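Long-range contacts in capsular polysaccharide export system protein KpsC (Thermosulfurimonas dismutans, PDB 6MGB), which is a glycosyltransferase that transfers Kdo in beta-2,4 linkage, consistent with a role in building the conserved glycolipid of Gram-negative capsules: residues V159-Q164 / R241-S246; K258-F263 / G272-G277. All blocks are in the same frame, centred on the assembly; numbering follows the deposited sequence.

How the interactions relate
Interactions 1 and 2 lie on one six-stranded parallel sheet, with centres about 10 Å apart, and meet where strand 241-244 runs beside strand 259-262. Three pairs document the junction: a salt bridge from R241 NE to E259 OE1 at 2.8 Å, a probable hydrogen bond from I242 N to E259 O, also 2.8 Å, and packing of Y243 CZ on I261 CD1 at 3.5 Å. Their relation to the nucleotide differs. Interaction 1 reaches the bound CMP through D163, whereas in interaction 2 the V260 side chain is about 12 Å from the ligand. Interaction 2 instead closes the edge of the sheet.

Interaction 1 (V159-Q164 / R241-S246); sequences VLLIDQ and RIYTVS. With C5P (cytidine-5'-monophosphate), chain D.
Y243 holds both neighbours of its bridge partner L161: its N donates to L160 O at 2.8 Å and its O accepts from I162 N. This sets the register of parallel strands 159-162 and 241-244, whose axes are 21° apart. Packing is close here. L161 CD1 lies 3.8 Å from Y243 CD1, while L160 O sits in plane at the ring edge. On the opposite face I242 CD1 meets L160 CB at 3.8 Å. The partly exposed R241 end is looser: the bond from L160 N to R241 O is weak at 3.3 Å, and the guanidinium leads away to E259. Beyond the strands the backbones diverge, and the Q164 amide spans the gap. Its OE1 accepts S246 N at 3.1 Å; NE2, also bound to D168, reaches S246 OG at 3.0 Å in the amide plane, and that hydroxyl is also hydrogen-bonded to S170 OG. One water donates to I162 O and Q164 OE1 and accepts from T244 OG1 and V245 N. These bonds hold the amide there, with Q164 CG 3.7 Å from CMP O1P; D163 O accepts CMP N4 at 2.9 Å beside I162 CG2, consistent with the strand ends shaping the nucleotide pocket.

Interaction 2 (K258-F263 / G272-G277); sequences KEVICF and GLTRDG
R275 lies across from E259 and beside I261, and its side chain can be followed atom by atom, though it is poorly ordered and touches a crystal neighbour. CB and then CG pass V260 O, CG at 3.8 Å. CD comes next between two residues: it lies 4.1 Å from I261 CG1, whose side chain points the same way, and only 3.2 Å from E259 OE2. The chain bends at chi3 (63°), which leaves NE 3.9 Å from OE2, farther than CD. At the tip NH1 donates to E259 OE2 at 2.8 Å, forming a salt bridge; OE2 is met nearly along its C-O axis, and the carboxylate and guanidinium planes are 21° apart. The other oxygen, E259 OE1, is paired with R241, so the glutamate carries an arginine on each oxygen, which would be expected to keep it ionised.

Behind them the backbones pair in parallel through two bridges, I261 with R275 and C262 with D276. R275 N donates to V260 O, C262 N to R275 O, and G277 N to C262 O. These bonds add strand 275-276 to 259-262; it is the outermost strand, within this chain, of the parallel alpha/beta sheet in the CMP-binding half, consistent with the Rossmann-like nucleotide domain of the GT-B clan.

The face opposite R275 and I261 carries C262 and D276. C262 SG lies 3.7 Å from T274 CG2, and L254 of helix 248-255 touches both T274 and V260. T274 OG1, at chi1 49° between the backbone N and the carbonyl carbon, donates to D276 OD1 at 2.6 Å on its syn side. At the N-terminal end of the pairing a water bridges the two segments, accepting from V260 N and donating to L273 O.

Interaction 1 (V159-Q164 / R241-S246)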
loop_
_atom_site.group_PDB
_atom_site.type_symbol
_atom_site.label_atom_id
_atom_site.label_comp_id
_atom_site.label_asym_id
_atom_site.label_seq_id
_atom_site.Cartn_x
_atom_site.Cartn_y
_atom_site.Cartn_z
ATOM N N VAL A 159 -6.262 22.273 -2.131
ATOM C CA VAL A 159 -6.282 20.852 -2.449
ATOM C C VAL A 159 -4.869 20.305 -2.300
ATOM O O VAL A 159 -3.887 21.050 -2.282
ATOM C CB VAL A 159 -6.826 20.575 -3.869
ATOM C CG1 VAL A 159 -8.209 21.192 -4.037
ATOM C CG2 VAL A 159 -5.873 21.105 -4.935
ATOM N N LEU A 160 -4.773 18.980 -2.198
ATOM C CA LEU A 160 -3.505 18.300 -1.970
ATOM C C LEU A 160 -3.237 17.312 -3.096
ATOM O O LEU A 160 -4.102 16.494 -3.429
ATOM C CB LEU A 160 -3.505 17.565 -0.626
ATOM C CG LEU A 160 -2.185 16.884 -0.251
ATOM C CD1 LEU A 160 -1.075 17.911 -0.072
ATOM C CD2 LEU A 160 -2.349 16.049 1.009
ATOM N N LEU A 161 -2.040 17.391 -3.673
ATOM C CA LEU A 161 -1.563 16.430 -4.659
ATOM C C LEU A 161 -0.509 15.543 -4.005
ATOM O O LEU A 161 0.401 16.046 -3.340
ATOM C CB LEU A 161 -0.975 17.141 -5.883
ATOM C CG LEU A 161 -1.947 17.703 -6.928
ATOM C CD1 LEU A 161 -3.082 18.497 -6.297
ATOM C CD2 LEU A 161 -1.185 18.572 -7.916
ATOM N N ILE A 162 -0.640 14.233 -4.194
ATOM C CA ILE A 162 0.266 13.256 -3.598
ATOM C C ILE A 162 1.323 12.893 -4.632
ATOM O O ILE A 162 0.999 12.442 -5.735
ATOM C CB ILE A 162 -0.493 12.009 -3.117
ATOM C CG1 ILE A 162 -1.533 12.397 -2.060
ATOM C CG2 ILE A 162 0.481 10.966 -2.558
ATOM C CD1 ILE A 162 -2.452 11.267 -1.646
ATOM N N ASP A 163 2.590 13.087 -4.276
ATOM C CA ASP A 163 3.688 12.671 -5.134
ATOM C C ASP A 163 4.144 11.273 -4.727
ATOM O O ASP A 163 3.904 10.818 -3.607
ATOM C CB ASP A 163 4.856 13.658 -5.047
ATOM C CG ASP A 163 5.822 13.527 -6.215
ATOM O OD1 ASP A 163 5.444 12.930 -7.244
ATOM O OD2 ASP A 163 6.965 14.025 -6.108
ATOM N N GLN A 164 4.802 10.589 -5.659
ATOM C CA GLN A 164 5.265 9.226 -5.441
ATOM C C GLN A 164 6.735 9.124 -5.827
ATOM O O GLN A 164 7.347 10.086 -6.305
ATOM C CB GLN A 164 4.402 8.232 -6.226
ATOM C CG GLN A 164 3.014 8.063 -5.633
ATOM C CD GLN A 164 2.076 7.294 -6.539
ATOM O OE1 GLN A 164 1.112 7.847 -7.068
ATOM N NE2 GLN A 164 2.351 6.008 -6.719
ATOM N N ARG A 241 -10.183 17.502 -0.496
ATOM C CA ARG A 241 -10.042 16.896 -1.813
ATOM C C ARG A 241 -8.584 16.533 -2.048
ATOM O O ARG A 241 -7.701 17.388 -1.923
ATOM C CB ARG A 241 -10.543 17.857 -2.896
ATOM C CG ARG A 241 -10.346 17.375 -4.316
ATOM C CD ARG A 241 -11.018 18.319 -5.299
ATOM N NE ARG A 241 -12.471 18.169 -5.302
ATOM C CZ ARG A 241 -13.305 18.953 -5.979
ATOM N NH1 ARG A 241 -12.836 19.955 -6.711
ATOM N NH2 ARG A 241 -14.611 18.736 -5.923
ATOM N N ILE A 242 -8.336 15.271 -2.397
ATOM C CA ILE A 242 -6.990 14.744 -2.581
ATOM C C ILE A 242 -6.849 14.241 -4.011
ATOM O O ILE A 242 -7.780 13.642 -4.562
ATOM C CB ILE A 242 -6.684 13.607 -1.581
ATOM C CG1 ILE A 242 -7.078 14.011 -0.157
ATOM C CG2 ILE A 242 -5.213 13.226 -1.636
ATOM C CD1 ILE A 242 -6.402 15.267 0.354
ATOM N N TYR A 243 -5.682 14.482 -4.603
ATOM C CA TYR A 243 -5.348 14.001 -5.939
ATOM C C TYR A 243 -4.199 13.007 -5.846
ATOM O O TYR A 243 -3.179 13.294 -5.211
ATOM C CB TYR A 243 -4.954 15.158 -6.861
ATOM C CG TYR A 243 -6.101 16.045 -7.290
ATOM C CD1 TYR A 243 -6.614 17.013 -6.438
ATOM C CD2 TYR A 243 -6.657 15.929 -8.558
ATOM C CE1 TYR A 243 -7.657 17.830 -6.830
ATOM C CE2 TYR A 243 -7.698 16.741 -8.958
ATOM C CZ TYR A 243 -8.194 17.690 -8.092
ATOM O OH TYR A 243 -9.232 18.498 -8.491
ATOM N N THR A 244 -4.362 11.846 -6.483
ATOM C CA THR A 244 -3.341 10.807 -6.448
ATOM C C THR A 244 -3.397 9.990 -7.731
ATOM O O THR A 244 -4.449 9.874 -8.368
ATOM C CB THR A 244 -3.517 9.880 -5.234
ATOM O OG1 THR A 244 -2.370 9.032 -5.101
ATOM C CG2 THR A 244 -4.771 9.017 -5.376
ATOM N N VAL A 245 -2.250 9.425 -8.102
ATOM C CA VAL A 245 -2.174 8.481 -9.212
ATOM C C VAL A 245 -2.462 7.089 -8.668
ATOM O O VAL A 245 -3.473 6.471 -9.020
ATOM C CB VAL A 245 -0.802 8.531 -9.915
ATOM C CG1 VAL A 245 -0.704 7.436 -10.977
ATOM C CG2 VAL A 245 -0.570 9.899 -10.547
ATOM N N SER A 246 -1.575 6.590 -7.791
ATOM C CA SER A 246 -1.734 5.237 -7.265
ATOM C C SER A 246 -1.172 5.057 -5.856
ATOM O O SER A 246 -0.950 3.912 -5.442
ATOM C CB SER A 246 -1.047 4.228 -8.196
ATOM O OG SER A 246 0.352 4.455 -8.236
HETATM O O3P C5P D . 2.159 3.971 -1.934
HETATM P P C5P D . 3.268 4.926 -1.559
HETATM O O1P C5P D . 3.209 6.137 -2.484
HETATM O O2P C5P D . 4.691 4.404 -1.532
HETATM O "O5'" C5P D . 2.910 5.443 -0.098
HETATM C "C5'" C5P D . 3.275 4.708 1.060
HETATM C "C4'" C5P D . 2.934 5.480 2.309
HETATM O "O4'" C5P D . 3.866 6.584 2.453
HETATM C "C3'" C5P D . 1.564 6.144 2.311
HETATM O "O3'" C5P D . 0.531 5.261 2.715
HETATM C "C2'" C5P D . 1.755 7.322 3.259
HETATM O "O2'" C5P D . 1.651 6.914 4.615
HETATM C "C1'" C5P D . 3.204 7.719 2.971
HETATM N N1 C5P D . 3.293 8.808 1.969
HETATM C C2 C5P D . 3.534 10.221 2.405
HETATM N N3 C5P D . 3.623 11.318 1.378
HETATM C C4 C5P D . 3.482 11.016 -0.043
HETATM C C5 C5P D . 3.241 9.611 -0.476
HETATM C C6 C5P D . 3.153 8.515 0.551
HETATM O O2 C5P D . 3.650 10.471 3.554
HETATM N N4 C5P D . 3.565 12.081 -1.038
HETATM O O HOH W 1 -0.149 10.106 -6.214
#

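Interaction 2 (K258-F263 / G272-G277)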
loop_
_atom_site.group_PDB
_atom_site.type_symbol
_atom_site.label_atom_id
_atom_site.label_comp_id
_atom_site.label_asym_id
_atom_site.label_seq_id
_atom_site.Cartn_x
_atom_site.Cartn_y
_atom_site.Cartn_z
ATOM N N LYS A 258 -12.094 11.577 3.029
ATOM C CA LYS A 258 -11.802 12.622 2.061
ATOM C C LYS A 258 -12.271 12.211 0.667
ATOM O O LYS A 258 -12.483 11.032 0.374
ATOM C CB LYS A 258 -10.304 12.922 2.037
ATOM C CG LYS A 258 -9.707 13.215 3.407
ATOM C CD LYS A 258 -10.392 14.398 4.074
ATOM C CE LYS A 258 -9.804 14.690 5.443
ATOM N NZ LYS A 258 -10.494 15.830 6.110
ATOM N N GLU A 259 -12.442 13.212 -0.194
ATOM C CA GLU A 259 -12.709 12.967 -1.605
ATOM C C GLU A 259 -11.389 12.674 -2.307
ATOM O O GLU A 259 -10.492 13.523 -2.328
ATOM C CB GLU A 259 -13.403 14.170 -2.241
ATOM C CG GLU A 259 -13.713 13.997 -3.720
ATOM C CD GLU A 259 -14.397 15.211 -4.314
ATOM O OE1 GLU A 259 -14.045 16.344 -3.924
ATOM O OE2 GLU A 259 -15.293 15.035 -5.166
ATOM N N VAL A 260 -11.269 11.478 -2.876
ATOM C CA VAL A 260 -10.020 11.007 -3.465
ATOM C C VAL A 260 -10.223 10.879 -4.967
ATOM O O VAL A 260 -11.067 10.099 -5.427
ATOM C CB VAL A 260 -9.571 9.677 -2.844
ATOM C CG1 VAL A 260 -8.314 9.159 -3.526
ATOM C CG2 VAL A 260 -9.322 9.858 -1.353
ATOM N N ILE A 261 -9.444 11.641 -5.728
ATOM C CA ILE A 261 -9.514 11.642 -7.184
ATOM C C ILE A 261 -8.311 10.855 -7.689
ATOM O O ILE A 261 -7.164 11.290 -7.543
ATOM C CB ILE A 261 -9.540 13.071 -7.743
ATOM C CG1 ILE A 261 -10.646 13.877 -7.051
ATOM C CG2 ILE A 261 -9.752 13.046 -9.252
ATOM C CD1 ILE A 261 -10.697 15.339 -7.429
ATOM N N CYS A 262 -8.575 9.689 -8.276
ATOM C CA CYS A 262 -7.535 8.756 -8.692
ATOM C C CYS A 262 -7.299 8.869 -10.190
ATOM O O CYS A 262 -8.243 8.780 -10.982
ATOM C CB CYS A 262 -7.922 7.317 -8.343
ATOM S SG CYS A 262 -8.090 6.978 -6.586
ATOM N N PHE A 263 -6.035 9.044 -10.574
ATOM C CA PHE A 263 -5.657 9.094 -11.979
ATOM C C PHE A 263 -5.057 7.788 -12.480
ATOM O O PHE A 263 -4.947 7.602 -13.698
ATOM C CB PHE A 263 -4.679 10.249 -12.212
ATOM C CG PHE A 263 -5.332 11.594 -12.139
ATOM C CD1 PHE A 263 -5.866 12.052 -10.945
ATOM C CD2 PHE A 263 -5.442 12.389 -13.264
ATOM C CE1 PHE A 263 -6.485 13.281 -10.874
ATOM C CE2 PHE A 263 -6.052 13.619 -13.196
ATOM C CZ PHE A 263 -6.575 14.068 -11.999
ATOM N N GLY A 272 -16.266 2.148 -6.403
ATOM C CA GLY A 272 -17.339 3.093 -6.175
ATOM C C GLY A 272 -17.062 4.135 -5.112
ATOM O O GLY A 272 -17.948 4.945 -4.821
ATOM N N LEU A 273 -15.862 4.147 -4.532
ATOM C CA LEU A 273 -15.519 5.079 -3.466
ATOM C C LEU A 273 -14.630 6.224 -3.932
ATOM O O LEU A 273 -14.386 7.153 -3.154
ATOM C CB LEU A 273 -14.817 4.331 -2.325
ATOM C CG LEU A 273 -15.646 3.242 -1.641
ATOM C CD1 LEU A 273 -14.790 2.448 -0.670
ATOM C CD2 LEU A 273 -16.842 3.850 -0.923
ATOM N N THR A 274 -14.152 6.184 -5.173
ATOM C CA THR A 274 -13.206 7.161 -5.685
ATOM C C THR A 274 -13.715 7.734 -6.998
ATOM O O THR A 274 -14.570 7.152 -7.668
ATOM C CB THR A 274 -11.825 6.533 -5.904
ATOM O OG1 THR A 274 -11.972 5.315 -6.644
ATOM C CG2 THR A 274 -11.147 6.239 -4.574
ATOM N N ARG A 275 -13.170 8.890 -7.363
ATOM C CA ARG A 275 -13.405 9.475 -8.677
ATOM C C ARG A 275 -12.291 8.989 -9.593
ATOM O O ARG A 275 -11.138 9.415 -9.462
ATOM C CB ARG A 275 -13.449 10.996 -8.587
ATOM C CG ARG A 275 -14.107 11.488 -7.311
ATOM C CD ARG A 275 -14.621 12.905 -7.438
ATOM N NE ARG A 275 -15.665 13.023 -8.451
ATOM C CZ ARG A 275 -16.439 14.091 -8.607
ATOM N NH1 ARG A 275 -16.294 15.143 -7.811
ATOM N NH2 ARG A 275 -17.361 14.109 -9.558
ATOM N N ASP A 276 -12.629 8.088 -10.510
ATOM C CA ASP A 276 -11.643 7.324 -11.261
ATOM C C ASP A 276 -11.502 7.872 -12.674
ATOM O O ASP A 276 -12.501 8.042 -13.384
ATOM C CB ASP A 276 -12.034 5.845 -11.316
ATOM C CG ASP A 276 -12.007 5.183 -9.954
ATOM O OD1 ASP A 276 -11.238 5.642 -9.085
ATOM O OD2 ASP A 276 -12.755 4.201 -9.754
ATOM N N GLY A 277 -10.261 8.147 -13.075
ATOM C CA GLY A 277 -9.938 8.441 -14.456
ATOM C C GLY A 277 -9.617 7.225 -15.289
ATOM O O GLY A 277 -9.517 7.327 -16.515
HETATM O O HOH W 2 -13.844 9.921 -2.942
#